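Side-chain contacts in myosin-17 (Arabidopsis thaliana, PDB 7KFL), which probably moves cargo along actin filaments as a class XI myosin motor, the chain here being its globular, cargo-binding tail domain: residues 234-239 with 289-294; 269-274 with 345-350; 62-67 with 71-76; 298-303 with 327-332. All coordinates share one frame; numbering follows the deposited sequence.

Contact 1 of 4, residues 234-239 with 289-294; sequences APPFLV and DEYAGS
Tyr291 has its CG anti to its own carbonyl carbon (chi1 -71°), and this carries the ring out to the start of helix 236-260. The contact joins that helix of the globular tail to the short helix 289-292, which follows helix 267-287. Val239 has CG1 opposite its backbone N (chi1 179°), so that this methyl reaches the ring. The methyl comes in at the ring edge, near the ring plane, with Val239 CG1 3.9 Å from Tyr291 CD1. Pro236 meets the other end of the tyrosine obliquely. Its CG is 4.3 Å from Tyr291 CZ. The same proline lies alongside Glu290, pointing the same way, with Pro236 CB 3.8 Å from Glu290 CG. Pro236 CB also sits 3.6 Å from the carbonyl oxygen Glu290 O.

The phenol oxygen is linked to the first segment by a water. This water donates to Ala234 O at 2.7 Å. It lies in the plane of the Tyr291 ring, 3.3 Å from Tyr291 OH.

Pro235 holds the N-cap position, and Pro236 opens the helix, a place where a proline costs no helical N-H bond. The short helix 289-292 stops at Gly293, which has positive phi. Leu226 of helix 205-231 touches both Val239 and Tyr291, and Lys230 makes a cation-pi contact with the tyrosine. Arg240 NH1 hydrogen-bonds to Glu290 O.

Where side chains touch directly, the contact is mainly carbon on carbon, Glu290 taking part through its CG. Its polar link between the two segments runs through one water. The phenol ring serves both characters, while its pi electrons are likely to favour the nearby lysine charge.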
loop_
_atom_site.group_PDB
_atom_site.type_symbol
_atom_site.label_atom_id
_atom_site.label_comp_id
_atom_site.label_asym_id
_atom_site.label_seq_id
_atom_site.Cartn_x
_atom_site.Cartn_y
_atom_site.Cartn_z
ATOM N N ALA A 234 12.958 0.759 5.429
ATOM C CA ALA A 234 11.552 0.461 5.784
ATOM C C ALA A 234 11.405 -1.052 5.909
ATOM O O ALA A 234 11.864 -1.782 5.032
ATOM C CB ALA A 234 10.621 1.024 4.738
ATOM N N PRO A 235 10.793 -1.576 6.998
ATOM C CA PRO A 235 10.684 -3.022 7.193
ATOM C C PRO A 235 9.948 -3.669 6.022
ATOM O O PRO A 235 8.824 -3.281 5.713
ATOM C CB PRO A 235 9.913 -3.177 8.514
ATOM C CG PRO A 235 9.242 -1.833 8.728
ATOM C CD PRO A 235 10.159 -0.815 8.085
ATOM N N PRO A 236 10.562 -4.655 5.325
ATOM C CA PRO A 236 9.975 -5.225 4.109
ATOM C C PRO A 236 8.470 -5.527 4.224
ATOM O O PRO A 236 7.755 -5.276 3.271
ATOM C CB PRO A 236 10.778 -6.520 3.917
ATOM C CG PRO A 236 12.136 -6.200 4.501
ATOM C CD PRO A 236 11.853 -5.277 5.668
ATOM N N PHE A 237 8.040 -6.043 5.381
ATOM C CA PHE A 237 6.628 -6.372 5.720
ATOM C C PHE A 237 5.711 -5.186 5.388
ATOM O O PHE A 237 4.686 -5.394 4.710
ATOM C CB PHE A 237 6.517 -6.764 7.196
ATOM C CG PHE A 237 5.109 -7.008 7.677
ATOM C CD1 PHE A 237 4.316 -5.955 8.110
ATOM C CD2 PHE A 237 4.574 -8.288 7.691
ATOM C CE1 PHE A 237 3.018 -6.176 8.544
ATOM C CE2 PHE A 237 3.277 -8.508 8.128
ATOM C CZ PHE A 237 2.502 -7.453 8.556
ATOM N N LEU A 238 6.061 -3.987 5.863
ATOM C CA LEU A 238 5.265 -2.746 5.640
ATOM C C LEU A 238 5.272 -2.380 4.153
ATOM O O LEU A 238 4.242 -1.871 3.678
ATOM C CB LEU A 238 5.825 -1.593 6.482
ATOM C CG LEU A 238 5.315 -1.491 7.919
ATOM C CD1 LEU A 238 5.568 -0.096 8.474
ATOM C CD2 LEU A 238 3.834 -1.828 8.018
ATOM N N VAL A 239 6.383 -2.624 3.452
ATOM C CA VAL A 239 6.539 -2.298 2.003
ATOM C C VAL A 239 5.681 -3.276 1.189
ATOM O O VAL A 239 5.044 -2.825 0.216
ATOM C CB VAL A 239 8.019 -2.317 1.569
ATOM C CG1 VAL A 239 8.176 -2.012 0.086
ATOM C CG2 VAL A 239 8.860 -1.353 2.394
ATOM N N ASP A 289 9.450 -11.162 -4.053
ATOM C CA ASP A 289 8.278 -11.404 -3.167
ATOM C C ASP A 289 8.486 -10.708 -1.815
ATOM O O ASP A 289 7.473 -10.402 -1.162
ATOM C CB ASP A 289 8.017 -12.904 -2.989
ATOM C CG ASP A 289 7.484 -13.588 -4.239
ATOM O OD1 ASP A 289 6.411 -13.175 -4.725
ATOM O OD2 ASP A 289 8.150 -14.527 -4.721
ATOM N N GLU A 290 9.740 -10.468 -1.415
ATOM C CA GLU A 290 10.108 -9.799 -0.135
ATOM C C GLU A 290 9.538 -8.374 -0.091
ATOM O O GLU A 290 9.171 -7.933 1.012
ATOM C CB GLU A 290 11.629 -9.775 0.055
ATOM C CG GLU A 290 12.075 -8.945 1.250
ATOM C CD GLU A 290 13.452 -9.271 1.796
ATOM O OE1 GLU A 290 13.628 -10.390 2.321
ATOM O OE2 GLU A 290 14.346 -8.401 1.707
ATOM N N TYR A 291 9.492 -7.676 -1.231
ATOM C CA TYR A 291 9.061 -6.254 -1.334
ATOM C C TYR A 291 7.765 -6.118 -2.147
ATOM O O TYR A 291 7.072 -5.102 -1.958
ATOM C CB TYR A 291 10.185 -5.404 -1.930
ATOM C CG TYR A 291 11.357 -5.200 -1.005
ATOM C CD1 TYR A 291 11.365 -4.167 -0.082
ATOM C CD2 TYR A 291 12.455 -6.044 -1.041
ATOM C CE1 TYR A 291 12.436 -3.972 0.776
ATOM C CE2 TYR A 291 13.534 -5.864 -0.190
ATOM C CZ TYR A 291 13.525 -4.823 0.723
ATOM O OH TYR A 291 14.583 -4.637 1.564
ATOM N N ALA A 292 7.455 -7.087 -3.017
ATOM C CA ALA A 292 6.240 -7.110 -3.867
ATOM C C ALA A 292 5.090 -7.809 -3.132
ATOM O O ALA A 292 3.927 -7.426 -3.365
ATOM C CB ALA A 292 6.539 -7.792 -5.179
ATOM N N GLY A 293 5.401 -8.803 -2.293
ATOM C CA GLY A 293 4.409 -9.607 -1.553
ATOM C C GLY A 293 3.565 -10.440 -2.500
ATOM O O GLY A 293 4.139 -11.310 -3.184
ATOM N N SER A 294 2.254 -10.174 -2.546
ATOM C CA SER A 294 1.274 -10.820 -3.461
ATOM C C SER A 294 0.625 -9.754 -4.354
ATOM O O SER A 294 -0.565 -9.905 -4.693
ATOM C CB SER A 294 0.247 -11.600 -2.679
ATOM O OG SER A 294 -0.511 -10.744 -1.838
HETATM O O HOH W 1 13.830 -1.908 3.255
#

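Contact 2 of 4, residues 269-274 with 345-350; sequences NGEYVK and DKYGTH
Glu271 reaches from helix 267-287 to Lys346 in a surface salt bridge, with Tyr347 close by, and so ties this helix of the globular tail to the loop between helices 332-341 and 354-369. From CB, which points toward the loop, the chain runs out with CG anti to the carbonyl carbon (chi1 -64°) and stays extended to the carboxylate. CD is the first atom to come near, 3.7 Å from Lys346 NZ. OE1 accepts the salt-bridge hydrogen bond from Lys346 NZ at 2.7 Å. The ammonium comes in on the syn side, 17° out of the carboxylate plane. The lysine is fully extended and arrives from the opposite direction. OE2 turns to the tyrosine, whose ring plane stands 78° from the carboxylate. With an alanine in place of Glu271, the Lys346 ammonium would probably lose this counter-charge and its extended chain would be freer to swing.

Asp344 OD1 receives the backbone N of both Lys346 and Tyr347, and Phe267 meets the Tyr347 ring. Neighbouring molecules in the crystal also touch this exposed loop, so its pose may owe something to the lattice. At the tip, Glu271 OE2 lies 3.2 Å from Tyr347 OH.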
loop_
_atom_site.group_PDB
_atom_site.type_symbol
_atom_site.label_atom_id
_atom_site.label_comp_id
_atom_site.label_asym_id
_atom_site.label_seq_id
_atom_site.Cartn_x
_atom_site.Cartn_y
_atom_site.Cartn_z
ATOM N N ASN A 269 -7.797 -3.691 -27.285
ATOM C CA ASN A 269 -7.547 -3.109 -25.938
ATOM C C ASN A 269 -7.144 -4.224 -24.964
ATOM O O ASN A 269 -6.394 -3.928 -24.013
ATOM C CB ASN A 269 -8.739 -2.310 -25.410
ATOM C CG ASN A 269 -8.332 -1.389 -24.278
ATOM O OD1 ASN A 269 -7.536 -0.474 -24.477
ATOM N ND2 ASN A 269 -8.838 -1.642 -23.083
ATOM N N GLY A 270 -7.627 -5.450 -25.185
ATOM C CA GLY A 270 -7.188 -6.648 -24.446
ATOM C C GLY A 270 -5.699 -6.882 -24.631
ATOM O O GLY A 270 -5.007 -7.127 -23.622
ATOM N N GLU A 271 -5.222 -6.782 -25.876
ATOM C CA GLU A 271 -3.793 -6.964 -26.254
ATOM C C GLU A 271 -2.946 -5.878 -25.584
ATOM O O GLU A 271 -1.892 -6.220 -25.013
ATOM C CB GLU A 271 -3.604 -6.873 -27.769
ATOM C CG GLU A 271 -4.311 -7.962 -28.554
ATOM C CD GLU A 271 -4.226 -7.776 -30.058
ATOM O OE1 GLU A 271 -4.540 -6.664 -30.532
ATOM O OE2 GLU A 271 -3.828 -8.736 -30.752
ATOM N N TYR A 272 -3.388 -4.621 -25.674
ATOM C CA TYR A 272 -2.671 -3.432 -25.148
ATOM C C TYR A 272 -2.469 -3.559 -23.634
ATOM O O TYR A 272 -1.356 -3.273 -23.158
ATOM C CB TYR A 272 -3.423 -2.137 -25.458
ATOM C CG TYR A 272 -2.903 -0.960 -24.677
ATOM C CD1 TYR A 272 -1.629 -0.467 -24.906
ATOM C CD2 TYR A 272 -3.656 -0.370 -23.676
ATOM C CE1 TYR A 272 -1.128 0.603 -24.185
ATOM C CE2 TYR A 272 -3.171 0.702 -22.946
ATOM C CZ TYR A 272 -1.904 1.192 -23.202
ATOM O OH TYR A 272 -1.413 2.240 -22.480
ATOM N N VAL A 273 -3.521 -3.940 -22.902
ATOM C CA VAL A 273 -3.489 -4.086 -21.416
ATOM C C VAL A 273 -2.608 -5.289 -21.057
ATOM O O VAL A 273 -1.830 -5.168 -20.090
ATOM C CB VAL A 273 -4.903 -4.195 -20.808
ATOM C CG1 VAL A 273 -4.870 -4.724 -19.382
ATOM C CG2 VAL A 273 -5.634 -2.863 -20.852
ATOM N N LYS A 274 -2.713 -6.395 -21.804
ATOM C CA LYS A 274 -1.888 -7.615 -21.585
ATOM C C LYS A 274 -0.402 -7.239 -21.643
ATOM O O LYS A 274 0.374 -7.791 -20.838
ATOM C CB LYS A 274 -2.202 -8.706 -22.614
ATOM C CG LYS A 274 -1.588 -10.063 -22.292
ATOM C CD LYS A 274 -2.082 -11.196 -23.165
ATOM C CE LYS A 274 -1.859 -12.553 -22.530
ATOM N NZ LYS A 274 -2.165 -13.659 -23.469
ATOM N N ASP A 345 -13.152 -4.208 -34.206
ATOM C CA ASP A 345 -12.976 -3.560 -35.534
ATOM C C ASP A 345 -11.545 -3.795 -36.039
ATOM O O ASP A 345 -11.100 -3.028 -36.916
ATOM C CB ASP A 345 -13.282 -2.059 -35.469
ATOM C CG ASP A 345 -14.764 -1.731 -35.474
ATOM O OD1 ASP A 345 -15.550 -2.567 -34.982
ATOM O OD2 ASP A 345 -15.116 -0.642 -35.972
ATOM N N LYS A 346 -10.856 -4.813 -35.513
ATOM C CA LYS A 346 -9.452 -5.145 -35.879
ATOM C C LYS A 346 -9.414 -6.530 -36.532
ATOM O O LYS A 346 -8.929 -6.618 -37.673
ATOM C CB LYS A 346 -8.546 -5.080 -34.645
ATOM C CG LYS A 346 -7.058 -5.186 -34.942
ATOM C CD LYS A 346 -6.177 -4.927 -33.743
ATOM C CE LYS A 346 -4.717 -5.223 -34.016
ATOM N NZ LYS A 346 -3.926 -5.275 -32.764
ATOM N N TYR A 347 -9.901 -7.560 -35.830
ATOM C CA TYR A 347 -9.938 -8.975 -36.290
ATOM C C TYR A 347 -11.364 -9.386 -36.684
ATOM O O TYR A 347 -11.506 -10.413 -37.376
ATOM C CB TYR A 347 -9.403 -9.910 -35.203
ATOM C CG TYR A 347 -7.944 -9.726 -34.870
ATOM C CD1 TYR A 347 -7.510 -8.630 -34.140
ATOM C CD2 TYR A 347 -6.994 -10.652 -35.271
ATOM C CE1 TYR A 347 -6.173 -8.454 -33.824
ATOM C CE2 TYR A 347 -5.652 -10.492 -34.962
ATOM C CZ TYR A 347 -5.239 -9.387 -34.238
ATOM O OH TYR A 347 -3.921 -9.218 -33.927
ATOM N N GLY A 348 -12.381 -8.632 -36.249
ATOM C CA GLY A 348 -13.803 -8.903 -36.542
ATOM C C GLY A 348 -14.302 -10.187 -35.893
ATOM O O GLY A 348 -15.272 -10.769 -36.422
ATOM N N THR A 349 -13.676 -10.617 -34.792
ATOM C CA THR A 349 -14.075 -11.820 -34.009
ATOM C C THR A 349 -15.327 -11.483 -33.193
ATOM O O THR A 349 -15.482 -10.306 -32.809
ATOM C CB THR A 349 -12.936 -12.322 -33.111
ATOM O OG1 THR A 349 -12.588 -11.289 -32.189
ATOM C CG2 THR A 349 -11.711 -12.744 -33.892
ATOM N N HIS A 350 -16.186 -12.478 -32.950
ATOM C CA HIS A 350 -17.472 -12.324 -32.218
ATOM C C HIS A 350 -17.272 -12.674 -30.740
ATOM O O HIS A 350 -16.186 -13.178 -30.383
ATOM C CB HIS A 350 -18.576 -13.170 -32.871
ATOM C CG HIS A 350 -18.824 -12.834 -34.304
ATOM N ND1 HIS A 350 -19.246 -13.777 -35.221
ATOM C CD2 HIS A 350 -18.689 -11.675 -34.985
ATOM C CE1 HIS A 350 -19.371 -13.210 -36.403
ATOM N NE2 HIS A 350 -19.032 -11.920 -36.286
#

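Contact 3 of 4, residues 62-67 with 71-76; sequences ATAIEV and NEVLAY
Val73 packs on Ala64 where helix 53-65 hands over to helix 71-89, a helix-loop-helix connection with a very short link. The tight part is at the helix end. Val73 CG2 sits 3.7 Å from Ala64 CB. Beside it, the tip of Leu74 crosses Ile65 at about a right angle, with Leu74 CD2 3.8 Å from Ile65 CB. Both Ile65 and Leu74 are buried, and Ile166 of helix 150-186 touches both. Trp77, one turn further along helix 71-89, touches Ala64 and Ile65.

The loose part lies toward the link. There Val67 is exposed, and its CG2 only grazes Val73 CG1 at 4.4 Å. The chain leaves the helix at Glu66, the centre of an inverse gamma turn, with a weak bond from Val67 N to Ile65 O at 3.1 Å. Asn70 ND2 also donates to Ile65 O, which helps hold the link close to the helix end.

Val73 CG1 lies between its own backbone N and carbonyl carbon (chi1 66°), and both methyls thereby face the helix end. They straddle one carbonyl oxygen: Ala64 O is 3.5 Å from Val73 CG1 and 3.4 Å from Val73 CG2.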
loop_
_atom_site.group_PDB
_atom_site.type_symbol
_atom_site.label_atom_id
_atom_site.label_comp_id
_atom_site.label_asym_id
_atom_site.label_seq_id
_atom_site.Cartn_x
_atom_site.Cartn_y
_atom_site.Cartn_z
ATOM N N ALA A 62 4.721 15.175 13.555
ATOM C CA ALA A 62 3.541 15.829 12.941
ATOM C C ALA A 62 3.987 17.023 12.089
ATOM O O ALA A 62 3.495 17.146 10.958
ATOM C CB ALA A 62 2.561 16.244 14.011
ATOM N N THR A 63 4.894 17.859 12.605
ATOM C CA THR A 63 5.378 19.097 11.932
ATOM C C THR A 63 6.286 18.733 10.748
ATOM O O THR A 63 6.350 19.531 9.791
ATOM C CB THR A 63 6.110 20.025 12.909
ATOM O OG1 THR A 63 5.469 19.962 14.182
ATOM C CG2 THR A 63 6.139 21.460 12.431
ATOM N N ALA A 64 6.956 17.578 10.813
ATOM C CA ALA A 64 7.935 17.106 9.805
ATOM C C ALA A 64 7.215 16.610 8.544
ATOM O O ALA A 64 7.677 16.954 7.441
ATOM C CB ALA A 64 8.810 16.029 10.399
ATOM N N ILE A 65 6.138 15.829 8.692
ATOM C CA ILE A 65 5.462 15.119 7.562
ATOM C C ILE A 65 4.466 16.054 6.861
ATOM O O ILE A 65 4.181 15.802 5.676
ATOM C CB ILE A 65 4.782 13.814 8.028
ATOM C CG1 ILE A 65 3.541 14.072 8.890
ATOM C CG2 ILE A 65 5.791 12.906 8.716
ATOM C CD1 ILE A 65 2.838 12.818 9.365
ATOM N N GLU A 66 3.963 17.085 7.547
ATOM C CA GLU A 66 2.858 17.952 7.049
ATOM C C GLU A 66 3.450 19.139 6.270
ATOM O O GLU A 66 3.064 20.289 6.551
ATOM C CB GLU A 66 1.962 18.372 8.219
ATOM C CG GLU A 66 0.486 18.451 7.861
ATOM C CD GLU A 66 -0.130 17.151 7.362
ATOM O OE1 GLU A 66 -0.609 17.132 6.208
ATOM O OE2 GLU A 66 -0.135 16.160 8.128
ATOM N N VAL A 67 4.327 18.851 5.302
ATOM C CA VAL A 67 4.994 19.847 4.407
ATOM C C VAL A 67 4.832 19.375 2.962
ATOM O O VAL A 67 4.558 18.200 2.723
ATOM C CB VAL A 67 6.478 20.046 4.780
ATOM C CG1 VAL A 67 6.635 20.865 6.052
ATOM C CG2 VAL A 67 7.228 18.727 4.896
ATOM N N ASN A 71 7.738 13.050 0.743
ATOM C CA ASN A 71 7.996 11.613 0.455
ATOM C C ASN A 71 9.212 11.131 1.253
ATOM O O ASN A 71 9.126 10.041 1.855
ATOM C CB ASN A 71 8.155 11.348 -1.045
ATOM C CG ASN A 71 6.846 10.993 -1.714
ATOM O OD1 ASN A 71 6.023 10.285 -1.138
ATOM N ND2 ASN A 71 6.644 11.471 -2.930
ATOM N N GLU A 72 10.295 11.914 1.258
ATOM C CA GLU A 72 11.574 11.564 1.932
ATOM C C GLU A 72 11.363 11.554 3.450
ATOM O O GLU A 72 11.792 10.578 4.096
ATOM C CB GLU A 72 12.679 12.542 1.530
ATOM C CG GLU A 72 13.014 12.504 0.048
ATOM C CD GLU A 72 14.195 13.370 -0.356
ATOM O OE1 GLU A 72 15.202 13.381 0.388
ATOM O OE2 GLU A 72 14.108 14.037 -1.412
ATOM N N VAL A 73 10.717 12.594 3.985
ATOM C CA VAL A 73 10.446 12.763 5.446
ATOM C C VAL A 73 9.423 11.712 5.910
ATOM O O VAL A 73 9.516 11.294 7.084
ATOM C CB VAL A 73 9.996 14.202 5.779
ATOM C CG1 VAL A 73 8.654 14.555 5.159
ATOM C CG2 VAL A 73 9.969 14.455 7.278
ATOM N N LEU A 74 8.497 11.296 5.036
ATOM C CA LEU A 74 7.473 10.255 5.339
ATOM C C LEU A 74 8.135 8.877 5.424
ATOM O O LEU A 74 7.862 8.154 6.398
ATOM C CB LEU A 74 6.377 10.258 4.269
ATOM C CG LEU A 74 5.248 11.266 4.480
ATOM C CD1 LEU A 74 4.427 11.424 3.211
ATOM C CD2 LEU A 74 4.359 10.854 5.643
ATOM N N ALA A 75 8.949 8.519 4.428
ATOM C CA ALA A 75 9.700 7.241 4.368
ATOM C C ALA A 75 10.614 7.132 5.594
ATOM O O ALA A 75 10.696 6.032 6.186
ATOM C CB ALA A 75 10.483 7.161 3.079
ATOM N N TYR A 76 11.255 8.248 5.963
ATOM C CA TYR A 76 12.155 8.381 7.138
ATOM C C TYR A 76 11.381 8.059 8.420
ATOM O O TYR A 76 11.834 7.200 9.201
ATOM C CB TYR A 76 12.754 9.790 7.206
ATOM C CG TYR A 76 13.719 9.997 8.345
ATOM C CD1 TYR A 76 14.992 9.446 8.311
ATOM C CD2 TYR A 76 13.363 10.735 9.463
ATOM C CE1 TYR A 76 15.886 9.624 9.356
ATOM C CE2 TYR A 76 14.245 10.922 10.517
ATOM C CZ TYR A 76 15.511 10.365 10.464
ATOM O OH TYR A 76 16.384 10.544 11.498
#

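Contact 4 of 4, residues 298-303 with 327-332; sequences ELRHIR and CPVLSI
Val329 presses one methyl onto the face of the His301 ring, joining a turn in the DIL domain region to the first turn of helix 300-309. The turn begins at Cys327, just after helix 319-326. Cys327 O accepts Leu330 N at 3.2 Å, and Pro328 and Val329 have the backbone angles of a type I turn.

Val329 does most of the touching. Its CG1 is anti to the backbone N (chi1 162°) and makes a CH-pi contact, 3.4 Å from the centroid of the His301 ring and 15° off the normal. The same methyl lies over one face of the Arg300 guanidinium. The other branch reaches the arginine too, with Val329 CG2 3.6 Å from Arg300 NH1. Phe255 of helix 236-260 meets the histidine edge-to-face, so the ring has an aromatic partner as well as an aliphatic one. With an alanine here in place of His301, a gap is likely to open under the Val329 methyl, and Phe255 would lose its ring partner.

Leu330 turns its tip to the helix backbone, with CD1 3.6 Å from His301 O. Leu335 and Ile338 of the next helix touch it. Ser331 is the N-cap of that helix, 332-341. Its side chain caps a backbone N at the helix start, its N donates to Gln334 OE1, and its OG also bonds to Ser375 O.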
loop_
_atom_site.group_PDB
_atom_site.type_symbol
_atom_site.label_atom_id
_atom_site.label_comp_id
_atom_site.label_asym_id
_atom_site.label_seq_id
_atom_site.Cartn_x
_atom_site.Cartn_y
_atom_site.Cartn_z
ATOM N N GLU A 298 -3.082 -9.602 -6.885
ATOM C CA GLU A 298 -4.125 -8.552 -6.726
ATOM C C GLU A 298 -4.711 -8.171 -8.091
ATOM O O GLU A 298 -5.834 -7.637 -8.103
ATOM C CB GLU A 298 -3.553 -7.331 -6.005
ATOM C CG GLU A 298 -3.415 -7.545 -4.510
ATOM C CD GLU A 298 -4.740 -7.817 -3.820
ATOM O OE1 GLU A 298 -5.646 -6.964 -3.938
ATOM O OE2 GLU A 298 -4.873 -8.893 -3.195
ATOM N N LEU A 299 -3.990 -8.442 -9.187
ATOM C CA LEU A 299 -4.425 -8.143 -10.582
ATOM C C LEU A 299 -5.209 -9.327 -11.172
ATOM O O LEU A 299 -5.488 -9.289 -12.389
ATOM C CB LEU A 299 -3.192 -7.840 -11.441
ATOM C CG LEU A 299 -2.387 -6.598 -11.059
ATOM C CD1 LEU A 299 -1.130 -6.499 -11.905
ATOM C CD2 LEU A 299 -3.216 -5.333 -11.208
ATOM N N ARG A 300 -5.554 -10.333 -10.357
ATOM C CA ARG A 300 -6.191 -11.602 -10.812
ATOM C C ARG A 300 -7.470 -11.306 -11.612
ATOM O O ARG A 300 -7.740 -12.065 -12.559
ATOM C CB ARG A 300 -6.457 -12.543 -9.630
ATOM C CG ARG A 300 -7.371 -11.981 -8.550
ATOM C CD ARG A 300 -7.336 -12.823 -7.285
ATOM N NE ARG A 300 -8.007 -12.165 -6.165
ATOM C CZ ARG A 300 -9.012 -12.673 -5.448
ATOM N NH1 ARG A 300 -9.492 -13.881 -5.701
ATOM N NH2 ARG A 300 -9.529 -11.965 -4.457
ATOM N N HIS A 301 -8.220 -10.252 -11.260
ATOM C CA HIS A 301 -9.450 -9.813 -11.980
ATOM C C HIS A 301 -9.088 -9.347 -13.395
ATOM O O HIS A 301 -9.585 -9.954 -14.363
ATOM C CB HIS A 301 -10.183 -8.683 -11.243
ATOM C CG HIS A 301 -10.854 -9.086 -9.972
ATOM N ND1 HIS A 301 -12.197 -9.407 -9.920
ATOM C CD2 HIS A 301 -10.389 -9.184 -8.707
ATOM C CE1 HIS A 301 -12.527 -9.705 -8.680
ATOM N NE2 HIS A 301 -11.434 -9.576 -7.917
ATOM N N ILE A 302 -8.276 -8.292 -13.504
ATOM C CA ILE A 302 -7.912 -7.656 -14.808
ATOM C C ILE A 302 -7.189 -8.687 -15.683
ATOM O O ILE A 302 -7.486 -8.731 -16.888
ATOM C CB ILE A 302 -7.095 -6.356 -14.619
ATOM C CG1 ILE A 302 -6.809 -5.661 -15.955
ATOM C CG2 ILE A 302 -5.806 -6.598 -13.847
ATOM C CD1 ILE A 302 -8.043 -5.297 -16.750
ATOM N N ARG A 303 -6.299 -9.496 -15.098
ATOM C CA ARG A 303 -5.535 -10.557 -15.811
ATOM C C ARG A 303 -6.512 -11.511 -16.511
ATOM O O ARG A 303 -6.346 -11.740 -17.728
ATOM C CB ARG A 303 -4.628 -11.317 -14.836
ATOM C CG ARG A 303 -3.377 -10.550 -14.432
ATOM C CD ARG A 303 -2.739 -11.095 -13.168
ATOM N NE ARG A 303 -2.393 -12.504 -13.287
ATOM C CZ ARG A 303 -2.044 -13.294 -12.273
ATOM N NH1 ARG A 303 -1.987 -12.822 -11.038
ATOM N NH2 ARG A 303 -1.753 -14.562 -12.504
ATOM N N CYS A 327 -11.886 -17.479 -16.224
ATOM C CA CYS A 327 -12.222 -16.324 -15.345
ATOM C C CYS A 327 -12.884 -16.784 -14.046
ATOM O O CYS A 327 -13.973 -16.324 -13.710
ATOM C CB CYS A 327 -13.136 -15.348 -16.078
ATOM S SG CYS A 327 -12.494 -14.829 -17.690
ATOM N N PRO A 328 -12.234 -17.666 -13.247
ATOM C CA PRO A 328 -12.839 -18.189 -12.018
ATOM C C PRO A 328 -13.103 -17.156 -10.909
ATOM O O PRO A 328 -13.880 -17.460 -10.026
ATOM C CB PRO A 328 -11.817 -19.230 -11.529
ATOM C CG PRO A 328 -10.507 -18.787 -12.138
ATOM C CD PRO A 328 -10.892 -18.219 -13.486
ATOM N N VAL A 329 -12.468 -15.981 -10.973
ATOM C CA VAL A 329 -12.592 -14.896 -9.952
ATOM C C VAL A 329 -13.727 -13.939 -10.348
ATOM O O VAL A 329 -14.288 -13.296 -9.438
ATOM C CB VAL A 329 -11.252 -14.156 -9.760
ATOM C CG1 VAL A 329 -11.421 -12.806 -9.075
ATOM C CG2 VAL A 329 -10.253 -15.014 -8.999
ATOM N N LEU A 330 -14.053 -13.843 -11.641
ATOM C CA LEU A 330 -15.103 -12.921 -12.159
ATOM C C LEU A 330 -16.491 -13.469 -11.816
ATOM O O LEU A 330 -16.692 -14.693 -11.931
ATOM C CB LEU A 330 -14.951 -12.744 -13.674
ATOM C CG LEU A 330 -14.082 -11.568 -14.116
ATOM C CD1 LEU A 330 -12.624 -11.797 -13.746
ATOM C CD2 LEU A 330 -14.221 -11.323 -15.609
ATOM N N SER A 331 -17.409 -12.581 -11.418
ATOM C CA SER A 331 -18.843 -12.882 -11.175
ATOM C C SER A 331 -19.576 -13.003 -12.517
ATOM O O SER A 331 -19.035 -12.524 -13.539
ATOM C CB SER A 331 -19.477 -11.825 -10.311
ATOM O OG SER A 331 -19.697 -10.636 -11.052
ATOM N N ILE A 332 -20.769 -13.603 -12.505
ATOM C CA ILE A 332 -21.643 -13.761 -13.705
ATOM C C ILE A 332 -22.015 -12.368 -14.229
ATOM O O ILE A 332 -21.973 -12.179 -15.458
ATOM C CB ILE A 332 -22.888 -14.614 -13.383
ATOM C CG1 ILE A 332 -22.523 -16.064 -13.047
ATOM C CG2 ILE A 332 -23.906 -14.537 -14.512
ATOM C CD1 ILE A 332 -21.948 -16.856 -14.208
#

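The four contacts are spread along an elongated, mostly helical tail. Contacts 2 and 4 lie together at one end, with centres 18 Å apart. They touch through helices 267-287 and 300-309, where Val273 CG1 is 4.0 Å from Ile302 CG1, and contact 4 is nested in the loop that contact 2 closes. Contact 3 is on the other side of the chain's centre, 45 Å from contact 2, centre to centre. Contact 1 is the most central. Its nearest atoms are about 5 Å from those of contact 3, without touching, and residues 289-294 are followed, after three intervening residues, by residues 298-303 of contact 4.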